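Local coordinates for endoglucanase E-5 (Thermobifida fusca, PDB 2CKS), which hydrolyses internal beta-1,4-glucosidic linkages in cellulose, lichenin and cereal beta-D-glucans through its family 5 catalytic domain, at residues Q84-A89 with Q124-K129. Residues are numbered along the deposited sequence; the frame is centred on the assembly and turned at random.
With NA (sodium ion), chain H.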
ATOM      1  N   GLN A  84      -8.772   0.640 -15.255  1.00  6.31           N
ATOM      2  CA  GLN A  84     -10.043   0.008 -14.964  1.00  6.91           C
ATOM      3  C   GLN A  84     -10.223  -0.206 -13.468  1.00  6.72           C
ATOM      4  O   GLN A  84     -11.284   0.071 -12.933  1.00  7.51           O
ATOM      5  CB  GLN A  84     -10.144  -1.318 -15.704  1.00  7.51           C
ATOM      6  CG  GLN A  84     -11.480  -1.992 -15.599  1.00  9.76           C
ATOM      7  CD  GLN A  84     -11.521  -3.214 -16.478  1.00 12.36           C
ATOM      8  OE1 GLN A  84     -10.696  -4.115 -16.324  1.00 13.49           O
ATOM      9  NE2 GLN A  84     -12.438  -3.229 -17.439  1.00 14.89           N
ATOM     10  N   LEU A  85      -9.173  -0.665 -12.788  1.00  5.83           N
ATOM     11  CA  LEU A  85      -9.272  -0.933 -11.360  1.00  5.98           C
ATOM     12  C   LEU A  85      -9.382   0.361 -10.550  1.00  5.39           C
ATOM     13  O   LEU A  85     -10.070   0.404  -9.548  1.00  5.85           O
ATOM     14  CB  LEU A  85      -8.092  -1.773 -10.882  1.00  5.68           C
ATOM     15  CG  LEU A  85      -8.099  -3.242 -11.336  1.00  6.81           C
ATOM     16  CD1 LEU A  85      -6.712  -3.847 -11.123  1.00  6.93           C
ATOM     17  CD2 LEU A  85      -9.156  -4.036 -10.603  1.00  8.19           C
ATOM     18  N   ILE A  86      -8.712   1.420 -10.984  1.00  5.53           N
ATOM     19  CA  ILE A  86      -8.828   2.712 -10.310  1.00  5.68           C
ATOM     20  C   ILE A  86     -10.265   3.211 -10.391  1.00  5.38           C
ATOM     21  O   ILE A  86     -10.812   3.690  -9.406  1.00  5.92           O
ATOM     22  CB  ILE A  86      -7.853   3.745 -10.917  1.00  5.75           C
ATOM     23  CG1 ILE A  86      -6.413   3.396 -10.531  1.00  6.68           C
ATOM     24  CG2 ILE A  86      -8.168   5.173 -10.428  1.00  6.77           C
ATOM     25  CD1 ILE A  86      -5.386   4.051 -11.416  1.00  8.58           C
ATOM     26  N   ASP A  87     -10.865   3.112 -11.572  1.00  6.63           N
ATOM     27  CA  ASP A  87     -12.258   3.509 -11.758  1.00  7.43           C
ATOM     28  C   ASP A  87     -13.209   2.632 -10.945  1.00  7.47           C
ATOM     29  O   ASP A  87     -14.148   3.133 -10.348  1.00  7.50           O
ATOM     30  CB  ASP A  87     -12.652   3.463 -13.237  1.00  7.86           C
ATOM     31  CG  ASP A  87     -11.977   4.543 -14.054  1.00 11.19           C
ATOM     32  OD1 ASP A  87     -11.447   5.505 -13.453  1.00 13.66           O
ATOM     33  OD2 ASP A  87     -11.922   4.508 -15.309  1.00 14.96           O
ATOM     34  N   MET A  88     -12.951   1.328 -10.902  1.00  7.63           N
ATOM     35  CA  MET A  88     -13.807   0.413 -10.155  1.00  7.57           C
ATOM     36  C   MET A  88     -13.763   0.732  -8.667  1.00  7.38           C
ATOM     37  O   MET A  88     -14.791   0.768  -8.001  1.00  6.26           O
ATOM     38  CB  MET A  88     -13.383  -1.039 -10.383  1.00  8.46           C
ATOM     39  CG  MET A  88     -13.774  -1.574 -11.722  1.00  9.76           C
ATOM     40  SD  MET A  88     -13.280  -3.281 -11.947  1.00 14.72           S
ATOM     41  CE  MET A  88     -14.589  -4.145 -11.043  1.00 14.82           C
ATOM     42  N   ALA A  89     -12.572   0.982  -8.147  1.00  6.74           N
ATOM     43  CA  ALA A  89     -12.431   1.309  -6.733  1.00  7.05           C
ATOM     44  C   ALA A  89     -13.168   2.599  -6.414  1.00  6.90           C
ATOM     45  O   ALA A  89     -13.856   2.700  -5.409  1.00  6.98           O
ATOM     46  CB  ALA A  89     -10.999   1.427  -6.367  1.00  7.28           C
ATOM     47  N   GLN A 124      -2.162  11.962 -15.441  0.70  9.41           N
ATOM     48  CA  GLN A 124      -2.932  12.778 -16.385  0.70 10.54           C
ATOM     49  C   GLN A 124      -4.386  12.309 -16.427  0.70 10.42           C
ATOM     50  O   GLN A 124      -5.306  13.120 -16.295  0.70 10.94           O
ATOM     51  CB  GLN A 124      -2.324  12.756 -17.791  0.70 10.90           C
ATOM     52  CG  GLN A 124      -2.921  13.815 -18.739  0.70 13.67           C
ATOM     53  CD  GLN A 124      -4.156  13.350 -19.512  0.70 15.88           C
ATOM     54  OE1 GLN A 124      -4.448  12.151 -19.592  0.70 18.86           O
ATOM     55  NE2 GLN A 124      -4.877  14.307 -20.095  0.70 17.89           N
ATOM     56  N   ARG A 125      -4.588  11.000 -16.566  1.00 10.28           N
ATOM     57  CA  ARG A 125      -5.935  10.448 -16.685  1.00 10.37           C
ATOM     58  C   ARG A 125      -6.782  10.713 -15.452  1.00 10.05           C
ATOM     59  O   ARG A 125      -7.972  11.022 -15.560  1.00 10.27           O
ATOM     60  CB  ARG A 125      -5.862   8.941 -16.916  1.00 10.70           C
ATOM     61  CG  ARG A 125      -7.215   8.264 -17.103  1.00 13.03           C
ATOM     62  CD  ARG A 125      -7.844   8.520 -18.457  1.00 16.69           C
ATOM     63  NE  ARG A 125      -7.163   7.795 -19.530  1.00 19.77           N
ATOM     64  CZ  ARG A 125      -7.356   6.504 -19.831  1.00 21.44           C
ATOM     65  NH1 ARG A 125      -8.216   5.749 -19.143  1.00 21.68           N
ATOM     66  NH2 ARG A 125      -6.671   5.961 -20.830  1.00 22.28           N
ATOM     67  N   HIS A 126      -6.166  10.603 -14.284  1.00  9.24           N
ATOM     68  CA  HIS A 126      -6.904  10.616 -13.017  1.00  9.10           C
ATOM     69  C   HIS A 126      -6.685  11.875 -12.179  1.00  9.65           C
ATOM     70  O   HIS A 126      -7.068  11.912 -11.011  1.00  9.62           O
ATOM     71  CB  HIS A 126      -6.542   9.365 -12.228  1.00  8.87           C
ATOM     72  CG  HIS A 126      -6.854   8.102 -12.963  1.00  8.15           C
ATOM     73  ND1 HIS A 126      -8.115   7.545 -12.978  1.00  7.22           N
ATOM     74  CD2 HIS A 126      -6.088   7.327 -13.764  1.00  7.99           C
ATOM     75  CE1 HIS A 126      -8.101   6.458 -13.728  1.00  9.13           C
ATOM     76  NE2 HIS A 126      -6.885   6.305 -14.221  1.00  8.29           N
ATOM     77  N   ALA A 127      -6.121  12.920 -12.790  1.00 10.31           N
ATOM     78  CA  ALA A 127      -5.840  14.175 -12.083  1.00 10.80           C
ATOM     79  C   ALA A 127      -7.058  14.782 -11.381  1.00 10.97           C
ATOM     80  O   ALA A 127      -6.916  15.385 -10.319  1.00 11.78           O
ATOM     81  CB  ALA A 127      -5.225  15.204 -13.041  1.00 10.91           C
ATOM     82  N   SER A 128      -8.246  14.631 -11.960  1.00 11.33           N
ATOM     83  CA  SER A 128      -9.458  15.211 -11.374  1.00 11.59           C
ATOM     84  C   SER A 128      -9.962  14.448 -10.145  1.00 10.53           C
ATOM     85  O   SER A 128     -10.736  14.989  -9.352  1.00 11.06           O
ATOM     86  CB  SER A 128     -10.576  15.318 -12.420  1.00 12.01           C
ATOM     87  OG  SER A 128     -11.063  14.043 -12.793  1.00 16.01           O
ATOM     88  N   LYS A 129      -9.542  13.197  -9.987  1.00  9.70           N
ATOM     89  CA  LYS A 129      -9.895  12.420  -8.799  1.00  8.98           C
ATOM     90  C   LYS A 129      -9.179  12.972  -7.573  1.00  9.18           C
ATOM     91  O   LYS A 129      -8.095  13.535  -7.696  1.00  9.58           O
ATOM     92  CB  LYS A 129      -9.520  10.947  -8.982  1.00  8.92           C
ATOM     93  CG  LYS A 129     -10.348  10.211 -10.033  1.00  9.09           C
ATOM     94  CD  LYS A 129     -10.042   8.722 -10.023  1.00  9.11           C
ATOM     95  CE  LYS A 129     -10.994   7.925 -10.897  1.00  8.84           C
ATOM     96  NZ  LYS A 129     -10.864   8.253 -12.343  1.00 10.33           N
TER
HETATM   97 NA    NA H1436      -6.034  14.977  -8.123  0.60 12.70          NA
HETATM   98  O   HOH W   1      -5.546  12.254  -8.760  1.00 15.45           O
HETATM   99  O   HOH W   2      -7.273  17.000  -7.734  1.00 27.89           O
HETATM  100  O   HOH W   3      -5.020  14.642  -6.703  0.40 16.14           O
HETATM  101  O   HOH W   4      -5.713  14.476  -5.461  0.50 12.86           O
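Ile-86 and His-126 have the nearest CA atoms across the contact, 8.6 Å apart, where residues 84-89 of helix 75-90 meet helix 112-126 and the type I turn from His-126 to Lys-129. The imidazole shows how one ring can serve as both apolar surface and acceptor. Ile-86 lays CG2 over one face, a CH-pi contact 3.8 Å from the ring centroid, with CD1 nearer the rim on that side; Arg-125 CG lies against the opposite face, toward the rim. At the edge, Lys-129 NZ lies 11° out of the ring plane and donates to His-126 ND1 at 2.9 Å. The lysine chain bends at chi4 (65°), bringing NZ also to Asp-87 OD1 at 3.0 Å, a salt bridge nearly along the C-O axis. Two acceptors thus grip the ammonium, while His-126 NE2 is hydrogen-bonded to His-83 ND1. An alanine at His-126 would probably leave the ammonium with Asp-87 as its one partner here and open a gap beside Ile-86. Within the turn, the carbonyl oxygens of Ala-127 and Lys-129 bind a sodium ion, together with Asp-163 and Asp-165. The contact joins neighbouring outer helices of the TIM barrel, and Ile-86 continues inward onto Leu-62 of strand 59-65 and Val-98 of strand 95-101.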